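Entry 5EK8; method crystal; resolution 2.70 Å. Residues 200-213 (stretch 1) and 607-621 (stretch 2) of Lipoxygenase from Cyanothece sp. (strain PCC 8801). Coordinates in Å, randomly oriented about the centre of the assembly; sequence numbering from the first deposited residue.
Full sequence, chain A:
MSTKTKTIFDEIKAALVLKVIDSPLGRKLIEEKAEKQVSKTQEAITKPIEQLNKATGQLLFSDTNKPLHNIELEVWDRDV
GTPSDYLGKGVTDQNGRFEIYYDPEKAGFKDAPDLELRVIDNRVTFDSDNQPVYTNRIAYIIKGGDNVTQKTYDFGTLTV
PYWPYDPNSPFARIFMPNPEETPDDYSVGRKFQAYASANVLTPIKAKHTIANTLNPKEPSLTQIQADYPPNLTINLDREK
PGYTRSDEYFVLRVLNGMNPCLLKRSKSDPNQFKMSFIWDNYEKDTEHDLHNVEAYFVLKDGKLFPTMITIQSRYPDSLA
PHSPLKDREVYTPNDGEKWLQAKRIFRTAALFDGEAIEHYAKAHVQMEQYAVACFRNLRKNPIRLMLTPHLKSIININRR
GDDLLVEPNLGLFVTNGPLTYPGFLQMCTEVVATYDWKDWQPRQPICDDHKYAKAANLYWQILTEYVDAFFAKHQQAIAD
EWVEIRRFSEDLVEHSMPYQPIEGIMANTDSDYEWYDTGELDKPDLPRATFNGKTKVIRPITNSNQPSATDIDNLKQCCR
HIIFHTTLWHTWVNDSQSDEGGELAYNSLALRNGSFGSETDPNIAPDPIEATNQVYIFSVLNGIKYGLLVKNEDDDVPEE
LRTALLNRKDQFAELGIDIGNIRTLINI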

ATOM      1  N   VAL A 200       0.938  -1.886 -23.731  1.00 60.22           N
ATOM      2  CA  VAL A 200       2.148  -1.353 -24.349  1.00 57.25           C
ATOM      3  C   VAL A 200       3.391  -2.164 -23.967  1.00 57.87           C
ATOM      4  O   VAL A 200       4.135  -2.612 -24.835  1.00 58.38           O
ATOM      5  CB  VAL A 200       2.381   0.118 -23.961  1.00 54.25           C
ATOM      6  CG1 VAL A 200       3.709   0.610 -24.520  1.00 50.68           C
ATOM      7  CG2 VAL A 200       1.233   0.986 -24.441  1.00 52.97           C
ATOM      8  N   LEU A 201       3.603  -2.367 -22.669  1.00 59.89           N
ATOM      9  CA  LEU A 201       4.874  -2.913 -22.180  1.00 55.95           C
ATOM     10  C   LEU A 201       5.027  -4.444 -22.245  1.00 57.30           C
ATOM     11  O   LEU A 201       6.140  -4.950 -22.376  1.00 54.47           O
ATOM     12  CB  LEU A 201       5.098  -2.449 -20.739  1.00 52.20           C
ATOM     13  CG  LEU A 201       5.570  -1.005 -20.561  1.00 48.99           C
ATOM     14  CD1 LEU A 201       5.436  -0.540 -19.113  1.00 45.97           C
ATOM     15  CD2 LEU A 201       7.007  -0.884 -21.028  1.00 49.70           C
ATOM     16  N   THR A 202       3.922  -5.176 -22.152  1.00 58.76           N
ATOM     17  CA  THR A 202       3.970  -6.638 -22.067  1.00 56.33           C
ATOM     18  C   THR A 202       4.503  -7.360 -23.316  1.00 57.22           C
ATOM     19  O   THR A 202       5.224  -8.346 -23.175  1.00 59.65           O
ATOM     20  CB  THR A 202       2.578  -7.215 -21.727  1.00 52.35           C
ATOM     21  OG1 THR A 202       2.110  -6.632 -20.507  1.00 51.76           O
ATOM     22  CG2 THR A 202       2.630  -8.724 -21.561  1.00 50.69           C
ATOM     23  N   PRO A 203       4.158  -6.891 -24.535  1.00 57.41           N
ATOM     24  CA  PRO A 203       4.731  -7.586 -25.700  1.00 53.38           C
ATOM     25  C   PRO A 203       6.259  -7.569 -25.735  1.00 50.52           C
ATOM     26  O   PRO A 203       6.867  -8.464 -26.331  1.00 50.91           O
ATOM     27  CB  PRO A 203       4.160  -6.805 -26.882  1.00 49.57           C
ATOM     28  CG  PRO A 203       2.879  -6.276 -26.378  1.00 52.44           C
ATOM     29  CD  PRO A 203       3.132  -5.915 -24.948  1.00 55.43           C
ATOM     30  N   ILE A 204       6.862  -6.570 -25.095  1.00 43.98           N
ATOM     31  CA  ILE A 204       8.314  -6.471 -24.995  1.00 49.71           C
ATOM     32  C   ILE A 204       8.857  -7.592 -24.112  1.00 60.19           C
ATOM     33  O   ILE A 204       9.712  -8.383 -24.529  1.00 68.43           O
ATOM     34  CB  ILE A 204       8.752  -5.103 -24.417  1.00 43.75           C
ATOM     35  CG1 ILE A 204       8.015  -3.952 -25.109  1.00 45.17           C
ATOM     36  CG2 ILE A 204      10.249  -4.920 -24.546  1.00 42.09           C
ATOM     37  CD1 ILE A 204       8.331  -3.810 -26.585  1.00 52.74           C
ATOM     38  N   LYS A 205       8.345  -7.647 -22.887  1.00 59.16           N
ATOM     39  CA  LYS A 205       8.730  -8.664 -21.921  1.00 57.65           C
ATOM     40  C   LYS A 205       8.501 -10.056 -22.496  1.00 58.17           C
ATOM     41  O   LYS A 205       9.301 -10.964 -22.293  1.00 60.89           O
ATOM     42  CB  LYS A 205       7.941  -8.477 -20.622  1.00 58.73           C
ATOM     43  CG  LYS A 205       8.526  -9.185 -19.408  1.00 59.67           C
ATOM     44  CD  LYS A 205       7.912 -10.564 -19.200  1.00 60.91           C
ATOM     45  CE  LYS A 205       6.449 -10.480 -18.778  1.00 58.08           C
ATOM     46  NZ  LYS A 205       5.809 -11.827 -18.715  1.00 54.23           N
ATOM     47  N   ALA A 206       7.405 -10.205 -23.230  1.00 56.15           N
ATOM     48  CA  ALA A 206       7.069 -11.467 -23.871  1.00 57.69           C
ATOM     49  C   ALA A 206       8.114 -11.828 -24.916  1.00 59.57           C
ATOM     50  O   ALA A 206       8.607 -12.957 -24.945  1.00 58.62           O
ATOM     51  CB  ALA A 206       5.689 -11.392 -24.499  1.00 57.22           C
ATOM     52  N   LYS A 207       8.446 -10.859 -25.768  1.00 61.46           N
ATOM     53  CA  LYS A 207       9.496 -11.036 -26.767  1.00 59.58           C
ATOM     54  C   LYS A 207      10.783 -11.537 -26.121  1.00 59.62           C
ATOM     55  O   LYS A 207      11.383 -12.516 -26.574  1.00 58.42           O
ATOM     56  CB  LYS A 207       9.764  -9.724 -27.504  1.00 64.27           C
ATOM     57  CG  LYS A 207      10.747  -9.858 -28.657  1.00 73.70           C
ATOM     58  CD  LYS A 207      11.448  -8.540 -28.959  1.00 78.47           C
ATOM     59  CE  LYS A 207      12.569  -8.728 -29.974  1.00 81.34           C
ATOM     60  NZ  LYS A 207      13.535  -7.591 -29.974  1.00 80.15           N
ATOM     61  N   HIS A 208      11.193 -10.868 -25.048  1.00 56.91           N
ATOM     62  CA  HIS A 208      12.431 -11.219 -24.369  1.00 56.17           C
ATOM     63  C   HIS A 208      12.373 -12.615 -23.771  1.00 59.19           C
ATOM     64  O   HIS A 208      13.317 -13.395 -23.899  1.00 60.01           O
ATOM     65  CB  HIS A 208      12.740 -10.197 -23.282  1.00 52.93           C
ATOM     66  CG  HIS A 208      12.992  -8.822 -23.808  1.00 53.91           C
ATOM     67  ND1 HIS A 208      12.887  -7.695 -23.025  1.00 55.24           N
ATOM     68  CD2 HIS A 208      13.350  -8.393 -25.042  1.00 57.13           C
ATOM     69  CE1 HIS A 208      13.168  -6.628 -23.754  1.00 60.15           C
ATOM     70  NE2 HIS A 208      13.449  -7.024 -24.982  1.00 59.05           N
ATOM     71  N   THR A 209      11.254 -12.923 -23.125  1.00 57.58           N
ATOM     72  CA  THR A 209      11.072 -14.211 -22.472  1.00 55.04           C
ATOM     73  C   THR A 209      11.146 -15.349 -23.477  1.00 59.48           C
ATOM     74  O   THR A 209      11.836 -16.345 -23.252  1.00 62.72           O
ATOM     75  CB  THR A 209       9.729 -14.285 -21.728  1.00 53.99           C
ATOM     76  OG1 THR A 209       9.687 -13.280 -20.708  1.00 55.31           O
ATOM     77  CG2 THR A 209       9.565 -15.645 -21.083  1.00 55.80           C
ATOM     78  N   ILE A 210      10.435 -15.192 -24.593  1.00 57.48           N
ATOM     79  CA  ILE A 210      10.438 -16.203 -25.643  1.00 54.43           C
ATOM     80  C   ILE A 210      11.836 -16.328 -26.238  1.00 55.97           C
ATOM     81  O   ILE A 210      12.282 -17.425 -26.562  1.00 60.53           O
ATOM     82  CB  ILE A 210       9.413 -15.877 -26.758  1.00 57.46           C
ATOM     83  CG1 ILE A 210       8.006 -15.779 -26.169  1.00 55.23           C
ATOM     84  CG2 ILE A 210       9.436 -16.940 -27.852  1.00 46.14           C
ATOM     85  CD1 ILE A 210       6.920 -15.680 -27.208  1.00 51.72           C
ATOM     86  N   ALA A 211      12.531 -15.199 -26.355  1.00 57.35           N
ATOM     87  CA  ALA A 211      13.883 -15.192 -26.903  1.00 59.55           C
ATOM     88  C   ALA A 211      14.858 -15.938 -25.995  1.00 66.51           C
ATOM     89  O   ALA A 211      15.800 -16.574 -26.470  1.00 68.02           O
ATOM     90  CB  ALA A 211      14.358 -13.763 -27.124  1.00 53.67           C
ATOM     91  N   ASN A 212      14.624 -15.855 -24.689  1.00 70.08           N
ATOM     92  CA  ASN A 212      15.520 -16.448 -23.704  1.00 71.41           C
ATOM     93  C   ASN A 212      15.512 -17.970 -23.726  1.00 77.54           C
ATOM     94  O   ASN A 212      16.515 -18.609 -23.411  1.00 83.32           O
ATOM     95  CB  ASN A 212      15.159 -15.953 -22.304  1.00 68.97           C
ATOM     96  CG  ASN A 212      15.926 -16.672 -21.222  1.00 65.20           C
ATOM     97  OD1 ASN A 212      17.127 -16.467 -21.062  1.00 62.88           O
ATOM     98  ND2 ASN A 212      15.237 -17.527 -20.474  1.00 64.25           N
ATOM     99  N   THR A 213      14.380 -18.551 -24.097  1.00 78.21           N
ATOM    100  CA  THR A 213      14.273 -20.001 -24.173  1.00 81.08           C
ATOM    101  C   THR A 213      15.056 -20.546 -25.370  1.00 83.00           C
ATOM    102  O   THR A 213      15.600 -21.649 -25.317  1.00 84.07           O
ATOM    103  CB  THR A 213      12.810 -20.447 -24.272  1.00 80.87           C
ATOM    104  OG1 THR A 213      12.267 -20.019 -25.527  1.00 82.19           O
ATOM    105  CG2 THR A 213      11.997 -19.851 -23.131  1.00 76.83           C
ATOM    106  N   ASP A 607      20.124 -12.279 -15.030  1.00 51.26           N
ATOM    107  CA  ASP A 607      20.029 -13.005 -16.288  1.00 52.27           C
ATOM    108  C   ASP A 607      18.912 -12.353 -17.121  1.00 56.85           C
ATOM    109  O   ASP A 607      18.091 -11.619 -16.564  1.00 58.06           O
ATOM    110  CB  ASP A 607      19.800 -14.512 -16.041  1.00 50.35           C
ATOM    111  CG  ASP A 607      18.472 -14.827 -15.360  1.00 54.68           C
ATOM    112  OD1 ASP A 607      18.364 -15.937 -14.786  1.00 55.38           O
ATOM    113  OD2 ASP A 607      17.540 -13.997 -15.396  1.00 55.54           O
ATOM    114  N   PRO A 608      18.891 -12.595 -18.446  1.00 54.78           N
ATOM    115  CA  PRO A 608      17.950 -11.915 -19.349  1.00 52.55           C
ATOM    116  C   PRO A 608      16.503 -11.837 -18.850  1.00 51.23           C
ATOM    117  O   PRO A 608      15.905 -10.758 -18.889  1.00 48.84           O
ATOM    118  CB  PRO A 608      18.031 -12.763 -20.619  1.00 54.37           C
ATOM    119  CG  PRO A 608      19.436 -13.239 -20.638  1.00 56.22           C
ATOM    120  CD  PRO A 608      19.829 -13.454 -19.195  1.00 55.39           C
ATOM    121  N   ILE A 609      15.960 -12.952 -18.370  1.00 49.71           N
ATOM    122  CA  ILE A 609      14.557 -12.998 -17.972  1.00 48.67           C
ATOM    123  C   ILE A 609      14.306 -12.183 -16.685  1.00 45.31           C
ATOM    124  O   ILE A 609      13.285 -11.479 -16.555  1.00 38.95           O
ATOM    125  CB  ILE A 609      14.093 -14.464 -17.823  1.00 54.42           C
ATOM    126  CG1 ILE A 609      12.600 -14.540 -17.515  1.00 58.26           C
ATOM    127  CG2 ILE A 609      14.923 -15.199 -16.804  1.00 60.88           C
ATOM    128  CD1 ILE A 609      11.946 -15.787 -18.089  1.00 61.44           C
ATOM    129  N   GLU A 610      15.262 -12.226 -15.763  1.00 47.49           N
ATOM    130  CA  GLU A 610      15.194 -11.394 -14.567  1.00 51.81           C
ATOM    131  C   GLU A 610      15.313  -9.916 -14.920  1.00 53.84           C
ATOM    132  O   GLU A 610      14.637  -9.073 -14.332  1.00 52.86           O
ATOM    133  CB  GLU A 610      16.288 -11.771 -13.572  1.00 56.98           C
ATOM    134  CG  GLU A 610      16.004 -13.030 -12.774  1.00 65.15           C
ATOM    135  CD  GLU A 610      17.001 -13.236 -11.648  1.00 68.45           C
ATOM    136  OE1 GLU A 610      16.676 -13.973 -10.694  1.00 67.81           O
ATOM    137  OE2 GLU A 610      18.107 -12.657 -11.722  1.00 69.48           O
ATOM    138  N   ALA A 611      16.183  -9.612 -15.879  1.00 53.02           N
ATOM    139  CA  ALA A 611      16.422  -8.235 -16.302  1.00 48.94           C
ATOM    140  C   ALA A 611      15.176  -7.620 -16.934  1.00 44.66           C
ATOM    141  O   ALA A 611      14.693  -6.543 -16.525  1.00 42.67           O
ATOM    142  CB  ALA A 611      17.583  -8.183 -17.276  1.00 49.42           C
ATOM    143  N   THR A 612      14.654  -8.318 -17.935  1.00 39.89           N
ATOM    144  CA  THR A 612      13.480  -7.833 -18.631  1.00 43.21           C
ATOM    145  C   THR A 612      12.306  -7.723 -17.669  1.00 44.37           C
ATOM    146  O   THR A 612      11.557  -6.753 -17.730  1.00 45.37           O
ATOM    147  CB  THR A 612      13.100  -8.724 -19.836  1.00 43.86           C
ATOM    148  OG1 THR A 612      11.928  -8.194 -20.471  1.00 45.37           O
ATOM    149  CG2 THR A 612      12.846 -10.162 -19.420  1.00 34.72           C
ATOM    150  N   ASN A 613      12.160  -8.685 -16.759  1.00 46.49           N
ATOM    151  CA  ASN A 613      11.070  -8.597 -15.794  1.00 44.49           C
ATOM    152  C   ASN A 613      11.247  -7.421 -14.836  1.00 40.41           C
ATOM    153  O   ASN A 613      10.270  -6.764 -14.468  1.00 39.32           O
ATOM    154  CB  ASN A 613      10.933  -9.905 -15.020  1.00 51.14           C
ATOM    155  CG  ASN A 613      10.190 -10.962 -15.809  1.00 57.08           C
ATOM    156  OD1 ASN A 613       8.961 -11.034 -15.768  1.00 57.13           O
ATOM    157  ND2 ASN A 613      10.931 -11.775 -16.552  1.00 61.08           N
ATOM    158  N   GLN A 614      12.491  -7.153 -14.445  1.00 38.46           N
ATOM    159  CA  GLN A 614      12.812  -5.989 -13.620  1.00 40.43           C
ATOM    160  C   GLN A 614      12.307  -4.707 -14.268  1.00 45.60           C
ATOM    161  O   GLN A 614      11.452  -3.994 -13.708  1.00 47.78           O
ATOM    162  CB  GLN A 614      14.322  -5.886 -13.388  1.00 36.36           C
ATOM    163  CG  GLN A 614      14.762  -4.601 -12.682  1.00 34.14           C
ATOM    164  CD  GLN A 614      16.277  -4.478 -12.573  1.00 37.10           C
ATOM    165  OE1 GLN A 614      17.001  -5.467 -12.692  1.00 43.93           O
ATOM    166  NE2 GLN A 614      16.764  -3.260 -12.349  1.00 31.69           N
ATOM    167  N   VAL A 615      12.829  -4.426 -15.462  1.00 48.93           N
ATOM    168  CA  VAL A 615      12.465  -3.200 -16.164  1.00 48.85           C
ATOM    169  C   VAL A 615      10.958  -3.135 -16.439  1.00 47.68           C
ATOM    170  O   VAL A 615      10.321  -2.090 -16.258  1.00 50.76           O
ATOM    171  CB  VAL A 615      13.235  -3.064 -17.485  1.00 49.92           C
ATOM    172  CG1 VAL A 615      12.941  -1.714 -18.134  1.00 46.08           C
ATOM    173  CG2 VAL A 615      14.729  -3.231 -17.233  1.00 49.96           C
ATOM    174  N   TYR A 616      10.394  -4.264 -16.854  1.00 42.59           N
ATOM    175  CA  TYR A 616       8.965  -4.358 -17.128  1.00 46.80           C
ATOM    176  C   TYR A 616       8.125  -3.943 -15.927  1.00 50.13           C
ATOM    177  O   TYR A 616       7.288  -3.044 -16.026  1.00 54.75           O
ATOM    178  CB  TYR A 616       8.593  -5.779 -17.551  1.00 50.16           C
ATOM    179  CG  TYR A 616       7.107  -6.014 -17.682  1.00 53.66           C
ATOM    180  CD1 TYR A 616       6.396  -5.502 -18.757  1.00 54.86           C
ATOM    181  CD2 TYR A 616       6.415  -6.761 -16.733  1.00 55.29           C
ATOM    182  CE1 TYR A 616       5.041  -5.717 -18.877  1.00 57.46           C
ATOM    183  CE2 TYR A 616       5.058  -6.985 -16.850  1.00 53.84           C
ATOM    184  CZ  TYR A 616       4.375  -6.458 -17.923  1.00 56.99           C
ATOM    185  OH  TYR A 616       3.023  -6.668 -18.054  1.00 58.42           O
ATOM    186  N   ILE A 617       8.361  -4.596 -14.793  1.00 50.51           N
ATOM    187  CA  ILE A 617       7.584  -4.336 -13.591  1.00 49.59           C
ATOM    188  C   ILE A 617       7.750  -2.900 -13.119  1.00 49.34           C
ATOM    189  O   ILE A 617       6.764  -2.255 -12.766  1.00 51.62           O
ATOM    190  CB  ILE A 617       7.967  -5.297 -12.444  1.00 50.46           C
ATOM    191  CG1 ILE A 617       7.481  -6.711 -12.754  1.00 51.33           C
ATOM    192  CG2 ILE A 617       7.352  -4.842 -11.127  1.00 44.57           C
ATOM    193  CD1 ILE A 617       5.978  -6.807 -12.892  1.00 51.33           C
ATOM    194  N   PHE A 618       8.979  -2.389 -13.111  1.00 48.94           N
ATOM    195  CA  PHE A 618       9.172  -1.014 -12.644  1.00 51.41           C
ATOM    196  C   PHE A 618       8.414  -0.021 -13.527  1.00 61.35           C
ATOM    197  O   PHE A 618       7.690   0.860 -13.029  1.00 65.01           O
ATOM    198  CB  PHE A 618      10.656  -0.658 -12.599  1.00 47.36           C
ATOM    199  CG  PHE A 618      11.399  -1.318 -11.484  1.00 46.46           C
ATOM    200  CD1 PHE A 618      10.730  -1.764 -10.357  1.00 49.08           C
ATOM    201  CD2 PHE A 618      12.767  -1.494 -11.557  1.00 48.98           C
ATOM    202  CE1 PHE A 618      11.410  -2.379  -9.325  1.00 46.91           C
ATOM    203  CE2 PHE A 618      13.458  -2.107 -10.524  1.00 49.18           C
ATOM    204  CZ  PHE A 618      12.778  -2.551  -9.407  1.00 45.72           C
ATOM    205  N   SER A 619       8.565  -0.192 -14.839  1.00 62.87           N
ATOM    206  CA  SER A 619       7.932   0.683 -15.824  1.00 60.48           C
ATOM    207  C   SER A 619       6.408   0.626 -15.758  1.00 66.77           C
ATOM    208  O   SER A 619       5.729   1.639 -15.940  1.00 73.23           O
ATOM    209  CB  SER A 619       8.407   0.313 -17.224  1.00 52.88           C
ATOM    210  OG  SER A 619       9.816   0.153 -17.242  1.00 49.31           O
ATOM    211  N   VAL A 620       5.876  -0.564 -15.499  1.00 64.80           N
ATOM    212  CA  VAL A 620       4.437  -0.739 -15.333  1.00 64.77           C
ATOM    213  C   VAL A 620       3.946  -0.051 -14.063  1.00 69.51           C
ATOM    214  O   VAL A 620       3.017   0.759 -14.103  1.00 70.96           O
ATOM    215  CB  VAL A 620       4.047  -2.235 -15.281  1.00 62.23           C
ATOM    216  CG1 VAL A 620       2.703  -2.426 -14.579  1.00 61.68           C
ATOM    217  CG2 VAL A 620       4.019  -2.831 -16.682  1.00 61.50           C
ATOM    218  N   LEU A 621       4.587  -0.370 -12.942  1.00 69.93           N
ATOM    219  CA  LEU A 621       4.163   0.120 -11.636  1.00 70.08           C
ATOM    220  C   LEU A 621       4.214   1.641 -11.531  1.00 72.65           C
ATOM    221  O   LEU A 621       3.351   2.246 -10.896  1.00 72.78           O
ATOM    222  CB  LEU A 621       5.014  -0.504 -10.527  1.00 68.05           C
ATOM    223  CG  LEU A 621       4.776  -1.986 -10.217  1.00 63.65           C
ATOM    224  CD1 LEU A 621       5.522  -2.399  -8.949  1.00 62.45           C
ATOM    225  CD2 LEU A 621       3.287  -2.287 -10.098  1.00 57.59           C
TER

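Y616 gives up more surface in this contact than any other residue, and it uses its hydroxyl, one ring face and the ring edge to do so: the hydroxyl makes a hydrogen bond, one face of the ring carries a lysine, and the edge lies against helix backbone. Its OH donates to OG1 of T202 across 2.6 Å, a short bond between two hydroxyls. Over the ring face lies the aliphatic start of K205, with CB 4.2 Å from the ring centroid, a CH-pi contact. The ammonium of the same residue reaches the ring less closely: NZ is 5.7 Å from the centroid, at most a weak attraction, and it is hydrogen-bonded elsewhere in the structure. At the ring edge, CE1 of Y616 comes within 3.6 Å of the backbone C of L201 and 3.8 Å of its CB.

The frame that allows this is simple. Two helices of one chain, at least 396 residues apart in sequence wherever they touch, run antiparallel at 176°, with axes approaching to 9.3 Å. Along the middle of the pairing the backbones come near each other: the CA atoms of K205 and T612 lie 5.8 Å apart, as do those of T209 and I609. L201, K205, H208 and N212 point toward the partner, and P608, T612, Y616 and S619 answer from the other side, spaced by three or four residues as helical turns require.

One of the helices is not perfectly regular. P203 has no amide hydrogen to give, and the first helix is kinked where the N atoms of P203 and I204 lack bonds to the turn before; I204 N keeps only a weak bond to L201 O. The second helix starts cleanly, its N-cap residue D607 accepting from E610 N through OD2 at 2.9 Å.

A second polar link sits further along. ND1 of H208 and OG1 of T612 are 2.8 Å apart, with the hydroxyl at the edge of the imidazole near its plane, where the nitrogen can hydrogen bond; either partner could be the donor. T612 also fits close to the opposing backbone, its OG1 3.5 Å from CA of K205.

Apolar contacts fill the ends. CD1 of L201 reaches CG2 of V620 and CB of S619, each at 3.6 Å, while CG2 of T209 meets CD1 of I609 at 3.8 Å. Two hydroxyls here bond within their own helices: T209 OG1 donates to K205 O at 2.8 Å and S619 OG to V615 O at 2.5 Å. N212 closes the row against P608 and I609.

The rule to read from this 604 Å² contact is economy: L201, K205 and Y616 cover the most surface, two side-chain hydrogen bonds link the helices, and one large aromatic ring serves several neighbours at once.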